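Local coordinates for protein Atg5 (Kluyveromyces marxianus, PDB 3VQI) that takes part in cytoplasm-to-vacuole transport and autophagic vesicle formation, and is required for the selective autophagic degradation of the nucleus, at residues E6-V11 / R179-F184; T54-L59 / R72-E77; F152-S157 / K190-N195. All coordinates share one frame; numbering follows the deposited sequence.

Interaction 1 of 3, residues E6-V11 / R179-F184; sequences ELRERV and RNRSDF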
ATOM      1  N   GLU A   6      -9.356  19.568  -3.780  1.00102.30           N
ATOM      2  CA  GLU A   6     -10.427  18.713  -3.291  1.00100.52           C
ATOM      3  C   GLU A   6     -10.028  17.239  -3.341  1.00 99.25           C
ATOM      4  O   GLU A   6      -9.973  16.566  -2.309  1.00 98.30           O
ATOM      5  CB  GLU A   6     -11.687  18.945  -4.123  1.00100.57           C
ATOM      6  N   LEU A   7      -9.751  16.751  -4.549  1.00 98.03           N
ATOM      7  CA  LEU A   7      -9.361  15.361  -4.759  1.00 96.54           C
ATOM      8  C   LEU A   7      -8.275  14.902  -3.801  1.00 95.21           C
ATOM      9  O   LEU A   7      -8.483  13.982  -3.009  1.00 94.80           O
ATOM     10  CB  LEU A   7      -8.872  15.157  -6.193  1.00 96.80           C
ATOM     11  CG  LEU A   7      -9.938  15.238  -7.281  1.00 97.41           C
ATOM     12  CD1 LEU A   7      -9.286  15.062  -8.642  1.00 97.08           C
ATOM     13  CD2 LEU A   7     -10.997  14.166  -7.039  1.00 97.80           C
ATOM     14  N   ARG A   8      -7.117  15.549  -3.877  1.00 93.37           N
ATOM     15  CA  ARG A   8      -5.991  15.191  -3.031  1.00 92.11           C
ATOM     16  C   ARG A   8      -6.373  14.950  -1.576  1.00 89.69           C
ATOM     17  O   ARG A   8      -5.714  14.187  -0.871  1.00 89.34           O
ATOM     18  CB  ARG A   8      -4.912  16.263  -3.127  1.00 93.24           C
ATOM     19  CG  ARG A   8      -4.338  16.382  -4.509  1.00 95.10           C
ATOM     20  CD  ARG A   8      -3.247  17.408  -4.544  1.00 97.35           C
ATOM     21  NE  ARG A   8      -2.794  17.620  -5.909  1.00100.19           N
ATOM     22  CZ  ARG A   8      -1.869  18.505  -6.257  1.00102.23           C
ATOM     23  NH1 ARG A   8      -1.291  19.267  -5.336  1.00103.57           N
ATOM     24  NH2 ARG A   8      -1.533  18.634  -7.531  1.00103.14           N
ATOM     25  N   GLU A   9      -7.438  15.598  -1.123  1.00 87.19           N
ATOM     26  CA  GLU A   9      -7.886  15.410   0.250  1.00 84.43           C
ATOM     27  C   GLU A   9      -8.604  14.075   0.386  1.00 82.14           C
ATOM     28  O   GLU A   9      -8.277  13.276   1.264  1.00 81.51           O
ATOM     29  CB  GLU A   9      -8.819  16.548   0.651  1.00 85.51           C
ATOM     30  CG  GLU A   9      -8.220  17.502   1.669  1.00 86.97           C
ATOM     31  CD  GLU A   9      -8.710  17.218   3.067  1.00 88.57           C
ATOM     32  OE1 GLU A   9      -7.903  16.751   3.907  1.00 89.23           O
ATOM     33  OE2 GLU A   9      -9.913  17.454   3.316  1.00 88.97           O
ATOM     34  N   ARG A  10      -9.580  13.835  -0.488  1.00 79.11           N
ATOM     35  CA  ARG A  10     -10.335  12.587  -0.475  1.00 75.19           C
ATOM     36  C   ARG A  10      -9.388  11.392  -0.504  1.00 72.01           C
ATOM     37  O   ARG A  10      -9.593  10.412   0.215  1.00 71.11           O
ATOM     38  CB  ARG A  10     -11.272  12.510  -1.683  1.00 76.57           C
ATOM     39  CG  ARG A  10     -12.489  13.400  -1.601  1.00 79.45           C
ATOM     40  CD  ARG A  10     -12.608  14.263  -2.839  1.00 82.37           C
ATOM     41  NE  ARG A  10     -13.858  15.011  -2.849  1.00 85.26           N
ATOM     42  CZ  ARG A  10     -14.137  15.986  -3.707  1.00 86.73           C
ATOM     43  NH1 ARG A  10     -13.246  16.331  -4.630  1.00 87.88           N
ATOM     44  NH2 ARG A  10     -15.304  16.617  -3.642  1.00 86.89           N
ATOM     45  N   VAL A  11      -8.362  11.479  -1.347  1.00 66.72           N
ATOM     46  CA  VAL A  11      -7.380  10.415  -1.485  1.00 63.12           C
ATOM     47  C   VAL A  11      -6.628  10.191  -0.171  1.00 61.52           C
ATOM     48  O   VAL A  11      -6.564   9.072   0.343  1.00 59.31           O
ATOM     49  CB  VAL A  11      -6.383  10.741  -2.617  1.00 62.66           C
ATOM     50  CG1 VAL A  11      -5.259   9.733  -2.637  1.00 62.20           C
ATOM     51  CG2 VAL A  11      -7.107  10.728  -3.956  1.00 62.47           C
ATOM     52  N   ARG A 179      -1.470  11.515  10.152  1.00 51.57           N
ATOM     53  CA  ARG A 179      -2.395  11.946   9.127  1.00 52.49           C
ATOM     54  C   ARG A 179      -2.325  13.467   8.934  1.00 53.39           C
ATOM     55  O   ARG A 179      -3.309  14.108   8.575  1.00 53.46           O
ATOM     56  CB  ARG A 179      -3.814  11.504   9.493  1.00 54.02           C
ATOM     57  CG  ARG A 179      -4.023   9.997   9.442  1.00 54.43           C
ATOM     58  CD  ARG A 179      -4.064   9.524   8.004  1.00 57.92           C
ATOM     59  NE  ARG A 179      -2.831   8.862   7.587  1.00 59.20           N
ATOM     60  CZ  ARG A 179      -2.552   8.533   6.327  1.00 60.08           C
ATOM     61  NH1 ARG A 179      -3.413   8.805   5.354  1.00 61.11           N
ATOM     62  NH2 ARG A 179      -1.414   7.922   6.038  1.00 61.39           N
ATOM     63  N   ASN A 180      -1.155  14.045   9.197  1.00 53.57           N
ATOM     64  CA  ASN A 180      -0.968  15.472   8.980  1.00 52.71           C
ATOM     65  C   ASN A 180      -0.535  15.628   7.538  1.00 52.72           C
ATOM     66  O   ASN A 180       0.648  15.460   7.192  1.00 49.82           O
ATOM     67  CB  ASN A 180       0.119  16.064   9.864  1.00 54.07           C
ATOM     68  CG  ASN A 180       0.231  17.565   9.698  1.00 53.48           C
ATOM     69  OD1 ASN A 180      -0.091  18.105   8.642  1.00 52.47           O
ATOM     70  ND2 ASN A 180       0.695  18.246  10.743  1.00 55.43           N
ATOM     71  N   ARG A 181      -1.496  15.979   6.695  1.00 53.22           N
ATOM     72  CA  ARG A 181      -1.246  16.123   5.261  1.00 56.38           C
ATOM     73  C   ARG A 181      -0.319  17.216   4.792  1.00 56.80           C
ATOM     74  O   ARG A 181       0.510  16.985   3.925  1.00 56.10           O
ATOM     75  CB  ARG A 181      -2.560  16.270   4.527  1.00 55.89           C
ATOM     76  CG  ARG A 181      -2.686  15.324   3.382  1.00 60.00           C
ATOM     77  CD  ARG A 181      -3.659  15.872   2.373  1.00 64.46           C
ATOM     78  NE  ARG A 181      -3.013  16.498   1.209  1.00 68.94           N
ATOM     79  CZ  ARG A 181      -3.443  17.616   0.631  1.00 70.62           C
ATOM     80  NH1 ARG A 181      -4.508  18.232   1.125  1.00 69.16           N
ATOM     81  NH2 ARG A 181      -2.832  18.091  -0.452  1.00 71.29           N
ATOM     82  N   SER A 182      -0.481  18.410   5.346  1.00 58.79           N
ATOM     83  CA  SER A 182       0.363  19.545   4.981  1.00 58.47           C
ATOM     84  C   SER A 182       1.798  19.209   5.349  1.00 58.15           C
ATOM     85  O   SER A 182       2.745  19.588   4.650  1.00 58.12           O
ATOM     86  CB  SER A 182      -0.097  20.802   5.725  1.00 59.05           C
ATOM     87  OG  SER A 182      -1.464  21.056   5.440  1.00 62.52           O
ATOM     88  N   ASP A 183       1.951  18.487   6.453  1.00 56.91           N
ATOM     89  CA  ASP A 183       3.272  18.078   6.897  1.00 58.66           C
ATOM     90  C   ASP A 183       3.865  17.116   5.876  1.00 59.50           C
ATOM     91  O   ASP A 183       5.060  17.162   5.581  1.00 60.08           O
ATOM     92  CB  ASP A 183       3.184  17.394   8.259  1.00 59.92           C
ATOM     93  CG  ASP A 183       3.248  18.378   9.416  1.00 63.57           C
ATOM     94  OD1 ASP A 183       2.886  19.565   9.224  1.00 62.20           O
ATOM     95  OD2 ASP A 183       3.653  17.955  10.524  1.00 65.06           O
ATOM     96  N   PHE A 184       3.019  16.245   5.331  1.00 59.77           N
ATOM     97  CA  PHE A 184       3.452  15.270   4.346  1.00 59.29           C
ATOM     98  C   PHE A 184       3.836  15.965   3.039  1.00 59.14           C
ATOM     99  O   PHE A 184       4.964  15.821   2.564  1.00 58.55           O
ATOM    100  CB  PHE A 184       2.341  14.230   4.108  1.00 59.33           C
ATOM    101  CG  PHE A 184       2.675  13.216   3.049  1.00 57.39           C
ATOM    102  CD1 PHE A 184       2.208  13.376   1.746  1.00 57.45           C
ATOM    103  CD2 PHE A 184       3.501  12.134   3.342  1.00 56.68           C
ATOM    104  CE1 PHE A 184       2.562  12.479   0.746  1.00 56.05           C
ATOM    105  CE2 PHE A 184       3.862  11.228   2.355  1.00 55.87           C
ATOM    106  CZ  PHE A 184       3.393  11.401   1.051  1.00 58.33           C
TER
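NH2 of Arg-181 lies against the side chain of Arg-8, 3.9 Å from its CB and 4.2 Å from its CD, and has Glu-5 OE1 as a long, weak ion partner. Arg-8 CB approaches over one face of the Arg-181 guanidinium. Toward the rim of the group, the backbone O of Arg-8 stands 4.1 Å above its plane. The two arginine side chains cross at about a right angle. Arg-8 runs extended from CG to NE and leads its charge away to a salt bridge with Asp-260 on helix 255-262, which leaves Arg-8 NH1 5.3 Å from Arg-181 NH2. This surface contact joins the N-terminal helix 6-12 to the start of helix 181-189, in the helical bundle region of Atg5. Asn-180 is the N-cap of the latter helix: its OD1 accepts from Asp-183 N at 3.0 Å, with the donor 60° out of the carbonyl plane. On the more exposed side, Glu-9 meets Arg-181 through its methylene, CG lying 3.8 Å from NH1. The Glu-9 carboxylate makes no ion pair there; OE1 stays 4.6 Å from Arg-181 NH1, so any attraction would probably be long-range.

Interaction 2 of 3, residues T54-L59 / R72-E77; sequences TVVRKL and RNWWFE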
ATOM      1  N   THR A  54      -3.342  -4.448  16.561  1.00 53.49           N
ATOM      2  CA  THR A  54      -4.688  -4.092  16.987  1.00 51.63           C
ATOM      3  C   THR A  54      -5.585  -5.287  16.712  1.00 50.70           C
ATOM      4  O   THR A  54      -6.372  -5.700  17.563  1.00 50.93           O
ATOM      5  CB  THR A  54      -5.211  -2.892  16.187  1.00 52.51           C
ATOM      6  OG1 THR A  54      -4.225  -1.855  16.198  1.00 51.06           O
ATOM      7  CG2 THR A  54      -6.523  -2.378  16.768  1.00 50.91           C
ATOM      8  N   VAL A  55      -5.461  -5.839  15.510  1.00 48.39           N
ATOM      9  CA  VAL A  55      -6.259  -6.993  15.124  1.00 46.46           C
ATOM     10  C   VAL A  55      -5.925  -8.176  16.021  1.00 46.87           C
ATOM     11  O   VAL A  55      -6.816  -8.885  16.490  1.00 46.60           O
ATOM     12  CB  VAL A  55      -6.031  -7.324  13.651  1.00 45.60           C
ATOM     13  CG1 VAL A  55      -6.549  -8.705  13.310  1.00 46.77           C
ATOM     14  CG2 VAL A  55      -6.756  -6.307  12.822  1.00 45.30           C
ATOM     15  N   VAL A  56      -4.645  -8.379  16.296  1.00 47.76           N
ATOM     16  CA  VAL A  56      -4.265  -9.476  17.160  1.00 49.39           C
ATOM     17  C   VAL A  56      -4.895  -9.293  18.538  1.00 51.40           C
ATOM     18  O   VAL A  56      -5.468 -10.226  19.085  1.00 51.98           O
ATOM     19  CB  VAL A  56      -2.743  -9.580  17.281  1.00 48.87           C
ATOM     20  CG1 VAL A  56      -2.375 -10.479  18.445  1.00 46.77           C
ATOM     21  CG2 VAL A  56      -2.166 -10.140  15.978  1.00 49.41           C
ATOM     22  N   ARG A  57      -4.802  -8.084  19.084  1.00 53.86           N
ATOM     23  CA  ARG A  57      -5.367  -7.771  20.398  1.00 54.01           C
ATOM     24  C   ARG A  57      -6.862  -8.100  20.448  1.00 52.82           C
ATOM     25  O   ARG A  57      -7.313  -8.861  21.298  1.00 52.19           O
ATOM     26  CB  ARG A  57      -5.179  -6.277  20.716  1.00 56.66           C
ATOM     27  CG  ARG A  57      -5.461  -5.869  22.183  1.00 58.87           C
ATOM     28  CD  ARG A  57      -6.095  -4.458  22.344  1.00 60.28           C
ATOM     29  NE  ARG A  57      -5.691  -3.464  21.337  1.00 61.60           N
ATOM     30  CZ  ARG A  57      -4.434  -3.129  21.051  1.00 61.65           C
ATOM     31  NH1 ARG A  57      -3.425  -3.702  21.687  1.00 65.12           N
ATOM     32  NH2 ARG A  57      -4.182  -2.214  20.128  1.00 62.22           N
ATOM     33  N   LYS A  58      -7.628  -7.528  19.530  1.00 52.29           N
ATOM     34  CA  LYS A  58      -9.065  -7.749  19.521  1.00 53.53           C
ATOM     35  C   LYS A  58      -9.496  -9.202  19.435  1.00 54.83           C
ATOM     36  O   LYS A  58     -10.581  -9.551  19.908  1.00 55.82           O
ATOM     37  CB  LYS A  58      -9.728  -7.004  18.367  1.00 53.62           C
ATOM     38  CG  LYS A  58      -9.799  -5.505  18.506  1.00 55.31           C
ATOM     39  CD  LYS A  58     -10.797  -4.945  17.496  1.00 57.36           C
ATOM     40  CE  LYS A  58     -10.517  -3.486  17.152  1.00 58.97           C
ATOM     41  NZ  LYS A  58     -11.457  -2.533  17.805  1.00 59.44           N
ATOM     42  N   LEU A  59      -8.661 -10.049  18.837  1.00 54.67           N
ATOM     43  CA  LEU A  59      -9.018 -11.454  18.664  1.00 52.77           C
ATOM     44  C   LEU A  59      -8.158 -12.421  19.458  1.00 53.85           C
ATOM     45  O   LEU A  59      -8.310 -13.630  19.314  1.00 56.24           O
ATOM     46  CB  LEU A  59      -8.960 -11.827  17.175  1.00 49.77           C
ATOM     47  CG  LEU A  59      -9.649 -10.851  16.212  1.00 49.06           C
ATOM     48  CD1 LEU A  59      -9.451 -11.301  14.770  1.00 46.33           C
ATOM     49  CD2 LEU A  59     -11.135 -10.751  16.545  1.00 47.36           C
ATOM     50  N   ARG A  72       5.877 -11.063  14.687  1.00 52.74           N
ATOM     51  CA  ARG A  72       6.513 -12.258  14.162  1.00 50.71           C
ATOM     52  C   ARG A  72       5.532 -13.398  13.923  1.00 49.50           C
ATOM     53  O   ARG A  72       4.718 -13.726  14.790  1.00 49.48           O
ATOM     54  CB  ARG A  72       7.604 -12.714  15.121  1.00 49.61           C
ATOM     55  N   ASN A  73       5.622 -13.988  12.736  1.00 46.68           N
ATOM     56  CA  ASN A  73       4.787 -15.114  12.337  1.00 45.66           C
ATOM     57  C   ASN A  73       3.306 -14.841  12.078  1.00 43.76           C
ATOM     58  O   ASN A  73       2.512 -15.778  11.975  1.00 44.10           O
ATOM     59  CB  ASN A  73       4.937 -16.245  13.347  1.00 46.45           C
ATOM     60  CG  ASN A  73       6.368 -16.696  13.479  1.00 49.72           C
ATOM     61  OD1 ASN A  73       6.969 -16.598  14.551  1.00 55.17           O
ATOM     62  ND2 ASN A  73       6.934 -17.184  12.387  1.00 49.52           N
ATOM     63  N   TRP A  74       2.921 -13.573  11.986  1.00 39.71           N
ATOM     64  CA  TRP A  74       1.535 -13.263  11.669  1.00 37.54           C
ATOM     65  C   TRP A  74       1.511 -12.738  10.255  1.00 35.44           C
ATOM     66  O   TRP A  74       2.507 -12.226   9.766  1.00 39.39           O
ATOM     67  CB  TRP A  74       0.949 -12.191  12.579  1.00 36.92           C
ATOM     68  CG  TRP A  74       0.819 -12.575  14.012  1.00 37.99           C
ATOM     69  CD1 TRP A  74       1.751 -12.389  15.010  1.00 38.66           C
ATOM     70  CD2 TRP A  74      -0.312 -13.191  14.628  1.00 37.32           C
ATOM     71  NE1 TRP A  74       1.259 -12.851  16.207  1.00 39.55           N
ATOM     72  CE2 TRP A  74      -0.007 -13.349  16.005  1.00 39.60           C
ATOM     73  CE3 TRP A  74      -1.556 -13.628  14.156  1.00 39.04           C
ATOM     74  CZ2 TRP A  74      -0.904 -13.922  16.915  1.00 37.72           C
ATOM     75  CZ3 TRP A  74      -2.451 -14.201  15.057  1.00 39.46           C
ATOM     76  CH2 TRP A  74      -2.117 -14.342  16.427  1.00 39.68           C
ATOM     77  N   TRP A  75       0.384 -12.897   9.583  1.00 34.42           N
ATOM     78  CA  TRP A  75       0.226 -12.370   8.235  1.00 34.40           C
ATOM     79  C   TRP A  75      -1.269 -12.396   7.912  1.00 35.37           C
ATOM     80  O   TRP A  75      -2.068 -12.888   8.700  1.00 35.60           O
ATOM     81  CB  TRP A  75       1.066 -13.179   7.230  1.00 33.70           C
ATOM     82  CG  TRP A  75       0.609 -14.607   6.975  1.00 35.75           C
ATOM     83  CD1 TRP A  75      -0.354 -15.007   6.102  1.00 35.28           C
ATOM     84  CD2 TRP A  75       1.087 -15.798   7.614  1.00 33.97           C
ATOM     85  NE1 TRP A  75      -0.509 -16.361   6.149  1.00 35.88           N
ATOM     86  CE2 TRP A  75       0.360 -16.881   7.072  1.00 35.44           C
ATOM     87  CE3 TRP A  75       2.060 -16.058   8.591  1.00 32.36           C
ATOM     88  CZ2 TRP A  75       0.566 -18.212   7.474  1.00 34.34           C
ATOM     89  CZ3 TRP A  75       2.272 -17.384   8.992  1.00 36.15           C
ATOM     90  CH2 TRP A  75       1.523 -18.446   8.431  1.00 33.56           C
ATOM     91  N   PHE A  76      -1.667 -11.815   6.795  1.00 38.34           N
ATOM     92  CA  PHE A  76      -3.076 -11.822   6.440  1.00 40.30           C
ATOM     93  C   PHE A  76      -3.259 -12.662   5.190  1.00 42.05           C
ATOM     94  O   PHE A  76      -2.349 -12.793   4.359  1.00 39.81           O
ATOM     95  CB  PHE A  76      -3.609 -10.411   6.154  1.00 41.28           C
ATOM     96  CG  PHE A  76      -3.726  -9.531   7.363  1.00 42.14           C
ATOM     97  CD1 PHE A  76      -2.697  -8.658   7.708  1.00 43.05           C
ATOM     98  CD2 PHE A  76      -4.890  -9.533   8.129  1.00 43.41           C
ATOM     99  CE1 PHE A  76      -2.826  -7.796   8.788  1.00 43.71           C
ATOM    100  CE2 PHE A  76      -5.033  -8.676   9.216  1.00 43.59           C
ATOM    101  CZ  PHE A  76      -3.997  -7.803   9.542  1.00 46.14           C
ATOM    102  N   GLU A  77      -4.440 -13.245   5.061  1.00 42.37           N
ATOM    103  CA  GLU A  77      -4.714 -14.044   3.885  1.00 44.55           C
ATOM    104  C   GLU A  77      -6.043 -13.645   3.307  1.00 45.03           C
ATOM    105  O   GLU A  77      -7.011 -13.397   4.030  1.00 47.42           O
ATOM    106  CB  GLU A  77      -4.717 -15.530   4.223  1.00 44.60           C
ATOM    107  CG  GLU A  77      -3.401 -16.231   3.935  1.00 45.01           C
ATOM    108  CD  GLU A  77      -3.408 -17.686   4.394  1.00 45.42           C
ATOM    109  OE1 GLU A  77      -4.464 -18.348   4.273  1.00 45.27           O
ATOM    110  OE2 GLU A  77      -2.356 -18.173   4.862  1.00 43.98           O
TER
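Val-56 and Trp-74 make the CH-pi part of this buried contact. CG2 of Val-56 sits over the six-membered ring of the indole, 3.8 Å from its centroid and only 10° off the ring normal. This methyl is the branch that stands anti to the carbonyl carbon. The other branch, CG1, lies anti to the backbone N (chi1 165°) and toward the CZ2 side of the ring, 4.0 Å from Trp-74 CZ2, so both methyls of the valine rest on the indole. The remaining contact is plain apolar packing: Val-55 CG1 approaches Phe-76 CE2 obliquely at 4.4 Å, a looser fit than that of its neighbour. Consecutive residues of helix 48-59 thus meet alternate residues of strand 74-78, whose Trp-74 and Phe-76 side chains project on the same side of the strand. This is the helix-on-sheet packing of the ubiquitin-like beta-grasp fold, here in the UblA domain. Val-20 on strand 15-22 touches both Val-55 and Phe-76 and carries the apolar layer further across the sheet. No hydrogen bond links the two segments; the polar groups are served separately. Trp-74 NE1 donates to Ser-69 O, while Tyr-67 and His-121 meet the indole edge-to-face. Within the strand, Trp-75 NE1 gives a nearly straight bond of 2.9 Å to Glu-77 OE2; this oxygen lies almost in the Trp-75 ring plane and is met on its anti side, 24° out of the carboxylate plane. Ser-69 thus satisfies the N-H of Trp-74 while the ring face packs against Val-56, and helix and strand are held together here by apolar contact, without pairing of charges.

Interaction 3 of 3, residues F152-S157 / K190-N195; sequences FILNGS and KLFSMN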
ATOM      1  N   PHE A 152      15.192   8.608  -7.075  1.00 78.74           N
ATOM      2  CA  PHE A 152      16.069   8.358  -8.218  1.00 78.22           C
ATOM      3  C   PHE A 152      15.269   8.429  -9.507  1.00 77.50           C
ATOM      4  O   PHE A 152      15.687   9.039 -10.490  1.00 76.96           O
ATOM      5  CB  PHE A 152      16.677   6.968  -8.117  1.00 79.28           C
ATOM      6  CG  PHE A 152      17.830   6.874  -7.175  1.00 81.34           C
ATOM      7  CD1 PHE A 152      19.039   7.493  -7.477  1.00 81.41           C
ATOM      8  CD2 PHE A 152      17.730   6.123  -6.008  1.00 81.50           C
ATOM      9  CE1 PHE A 152      20.138   7.359  -6.636  1.00 81.68           C
ATOM     10  CE2 PHE A 152      18.823   5.981  -5.155  1.00 81.21           C
ATOM     11  CZ  PHE A 152      20.030   6.599  -5.471  1.00 82.44           C
ATOM     12  N   ILE A 153      14.120   7.773  -9.499  1.00 77.04           N
ATOM     13  CA  ILE A 153      13.261   7.773 -10.660  1.00 77.98           C
ATOM     14  C   ILE A 153      12.905   9.210 -11.031  1.00 79.04           C
ATOM     15  O   ILE A 153      12.954   9.582 -12.200  1.00 79.99           O
ATOM     16  CB  ILE A 153      11.962   6.966 -10.383  1.00 77.48           C
ATOM     17  CG1 ILE A 153      12.310   5.492 -10.189  1.00 77.20           C
ATOM     18  CG2 ILE A 153      10.963   7.132 -11.524  1.00 76.51           C
ATOM     19  CD1 ILE A 153      11.105   4.622  -9.945  1.00 78.25           C
ATOM     20  N   LEU A 154      12.577  10.023 -10.031  1.00 79.36           N
ATOM     21  CA  LEU A 154      12.186  11.406 -10.279  1.00 80.27           C
ATOM     22  C   LEU A 154      13.346  12.342 -10.615  1.00 81.63           C
ATOM     23  O   LEU A 154      13.237  13.158 -11.537  1.00 81.13           O
ATOM     24  CB  LEU A 154      11.422  11.959  -9.073  1.00 78.07           C
ATOM     25  CG  LEU A 154      10.055  11.342  -8.799  1.00 77.00           C
ATOM     26  CD1 LEU A 154       9.581  11.690  -7.398  1.00 76.13           C
ATOM     27  CD2 LEU A 154       9.061  11.820  -9.844  1.00 75.45           C
ATOM     28  N   ASN A 155      14.462  12.215  -9.893  1.00 83.06           N
ATOM     29  CA  ASN A 155      15.596  13.101 -10.131  1.00 83.55           C
ATOM     30  C   ASN A 155      16.942  12.509 -10.532  1.00 84.30           C
ATOM     31  O   ASN A 155      17.942  13.225 -10.457  1.00 86.23           O
ATOM     32  CB  ASN A 155      15.850  13.986  -8.908  1.00 84.17           C
ATOM     33  CG  ASN A 155      14.593  14.269  -8.103  1.00 84.56           C
ATOM     34  OD1 ASN A 155      13.571  14.708  -8.648  1.00 84.05           O
ATOM     35  ND2 ASN A 155      14.674  14.048  -6.788  1.00 83.49           N
ATOM     36  N   GLY A 156      17.022  11.244 -10.937  1.00 83.43           N
ATOM     37  CA  GLY A 156      18.319  10.690 -11.337  1.00 82.40           C
ATOM     38  C   GLY A 156      19.363  10.502 -10.243  1.00 82.38           C
ATOM     39  O   GLY A 156      20.483  10.024 -10.514  1.00 82.25           O
ATOM     40  N   SER A 157      19.024  10.887  -9.016  1.00 82.53           N
ATOM     41  CA  SER A 157      19.947  10.733  -7.909  1.00 83.26           C
ATOM     42  C   SER A 157      19.250  10.936  -6.578  1.00 84.01           C
ATOM     43  O   SER A 157      18.321  11.733  -6.471  1.00 84.21           O
ATOM     44  CB  SER A 157      21.088  11.711  -8.059  1.00 83.92           C
ATOM     45  N   LYS A 190      10.130  19.042  -0.832  1.00 76.31           N
ATOM     46  CA  LYS A 190      11.577  19.122  -0.680  1.00 78.53           C
ATOM     47  C   LYS A 190      12.273  17.933  -1.350  1.00 79.44           C
ATOM     48  O   LYS A 190      13.500  17.806  -1.295  1.00 80.01           O
ATOM     49  CB  LYS A 190      11.955  19.187   0.808  1.00 78.71           C
ATOM     50  CG  LYS A 190      11.550  20.481   1.514  1.00 78.99           C
ATOM     51  CD  LYS A 190      12.119  20.544   2.932  1.00 80.16           C
ATOM     52  CE  LYS A 190      11.686  21.809   3.660  1.00 79.87           C
ATOM     53  NZ  LYS A 190      12.190  21.861   5.063  1.00 80.69           N
ATOM     54  N   LEU A 191      11.489  17.068  -1.991  1.00 79.74           N
ATOM     55  CA  LEU A 191      12.037  15.894  -2.651  1.00 79.29           C
ATOM     56  C   LEU A 191      11.908  15.971  -4.159  1.00 80.69           C
ATOM     57  O   LEU A 191      12.807  15.550  -4.890  1.00 80.88           O
ATOM     58  CB  LEU A 191      11.345  14.626  -2.146  1.00 77.62           C
ATOM     59  CG  LEU A 191      11.590  14.243  -0.687  1.00 76.12           C
ATOM     60  CD1 LEU A 191      10.908  12.929  -0.380  1.00 76.50           C
ATOM     61  CD2 LEU A 191      13.066  14.119  -0.435  1.00 75.42           C
ATOM     62  N   PHE A 192      10.797  16.513  -4.636  1.00 81.51           N
ATOM     63  CA  PHE A 192      10.618  16.601  -6.074  1.00 82.65           C
ATOM     64  C   PHE A 192       9.583  17.628  -6.521  1.00 83.56           C
ATOM     65  O   PHE A 192       8.654  17.958  -5.782  1.00 83.57           O
ATOM     66  CB  PHE A 192      10.207  15.231  -6.635  1.00 81.73           C
ATOM     67  CG  PHE A 192       8.712  15.015  -6.674  1.00 80.13           C
ATOM     68  CD1 PHE A 192       8.026  14.581  -5.547  1.00 79.87           C
ATOM     69  CD2 PHE A 192       7.987  15.306  -7.832  1.00 78.34           C
ATOM     70  CE1 PHE A 192       6.637  14.443  -5.571  1.00 80.23           C
ATOM     71  CE2 PHE A 192       6.603  15.174  -7.866  1.00 78.87           C
ATOM     72  CZ  PHE A 192       5.925  14.743  -6.735  1.00 79.51           C
ATOM     73  N   SER A 193       9.752  18.108  -7.751  1.00 83.97           N
ATOM     74  CA  SER A 193       8.823  19.050  -8.359  1.00 84.69           C
ATOM     75  C   SER A 193       8.325  18.362  -9.633  1.00 84.85           C
ATOM     76  O   SER A 193       9.123  17.819 -10.404  1.00 84.30           O
ATOM     77  CB  SER A 193       9.529  20.356  -8.695  1.00 84.83           C
ATOM     78  N   MET A 194       7.014  18.360  -9.841  1.00 85.22           N
ATOM     79  CA  MET A 194       6.446  17.727 -11.024  1.00 86.85           C
ATOM     80  C   MET A 194       7.031  18.348 -12.294  1.00 88.55           C
ATOM     81  O   MET A 194       7.514  17.645 -13.186  1.00 88.76           O
ATOM     82  CB  MET A 194       4.924  17.877 -11.016  1.00 87.06           C
ATOM     83  N   ASN A 195       7.000  19.675 -12.356  1.00 89.73           N
ATOM     84  CA  ASN A 195       7.504  20.419 -13.504  1.00 90.41           C
ATOM     85  C   ASN A 195       8.996  20.231 -13.811  1.00 90.42           C
ATOM     86  O   ASN A 195       9.479  20.717 -14.834  1.00 90.33           O
ATOM     87  CB  ASN A 195       7.201  21.907 -13.319  1.00 91.16           C
TER
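Leu-154 and Phe-192 form the tight part of a contact within the helical bundle region of Atg5, where the last turn of helix 135-155 meets the loop that follows helix 181-189. CD1 of Leu-154 presses over one face of the phenyl ring, but toward its root: it is 3.5 Å from Phe-192 CG and 3.7 Å from CB, and it lies 30° off the ring normal, a displaced CH-pi contact. Leu-154 CD2 is 4.2 Å from Phe-192 CD2. A chi1 of -67° sets Leu-154 CG beside the backbone N, and from there CD1 extends over the ring. Pro-201 in a loop and Tyr-259 on helix 255-262 also pack on Leu-154.

The partly exposed side is polar and looser. Here Asn-155 turns its amide toward the loop backbone, its OD1 merely lying 4.0 Å from Phe-192 CB, with the amide and ring planes 25° apart. Gly-156 follows with positive phi and takes the chain out of the helix. The amide makes the one hydrogen bond between the segments: ND2 of Asn-155 donates to Leu-191 O at 3.1 Å. Replacing Asn-155 by an alanine would probably leave the Leu-191 carbonyl without this donor and the loop backbone less firmly tied to the helix end. The donor arrives nearly in line with the Leu-191 C=O bond, while the carbonyl oxygen stands 21° out of the asparagine amide plane.

How the interactions relate
Interactions 1 and 3 share helix 181-189: it starts in interaction 1, and the loop just after its end belongs to interaction 3. Both also have a neighbour on helix 255-262, where Asp-260 pairs with Arg-8 and Tyr-259 packs on Leu-154. Their centres are 20 Å apart and their nearest atoms about 7 Å, and their segments alternate along the chain. Interaction 2 belongs to the UblA domain and is nested in the sequence between residues 6-11 and 179-184; its centre is 28 Å from that of interaction 1. Interactions 2 and 3 lie on opposite sides of the chain's centre, 37 Å apart between centres, one inside a ubiquitin-like domain and the other in the helical bundle region.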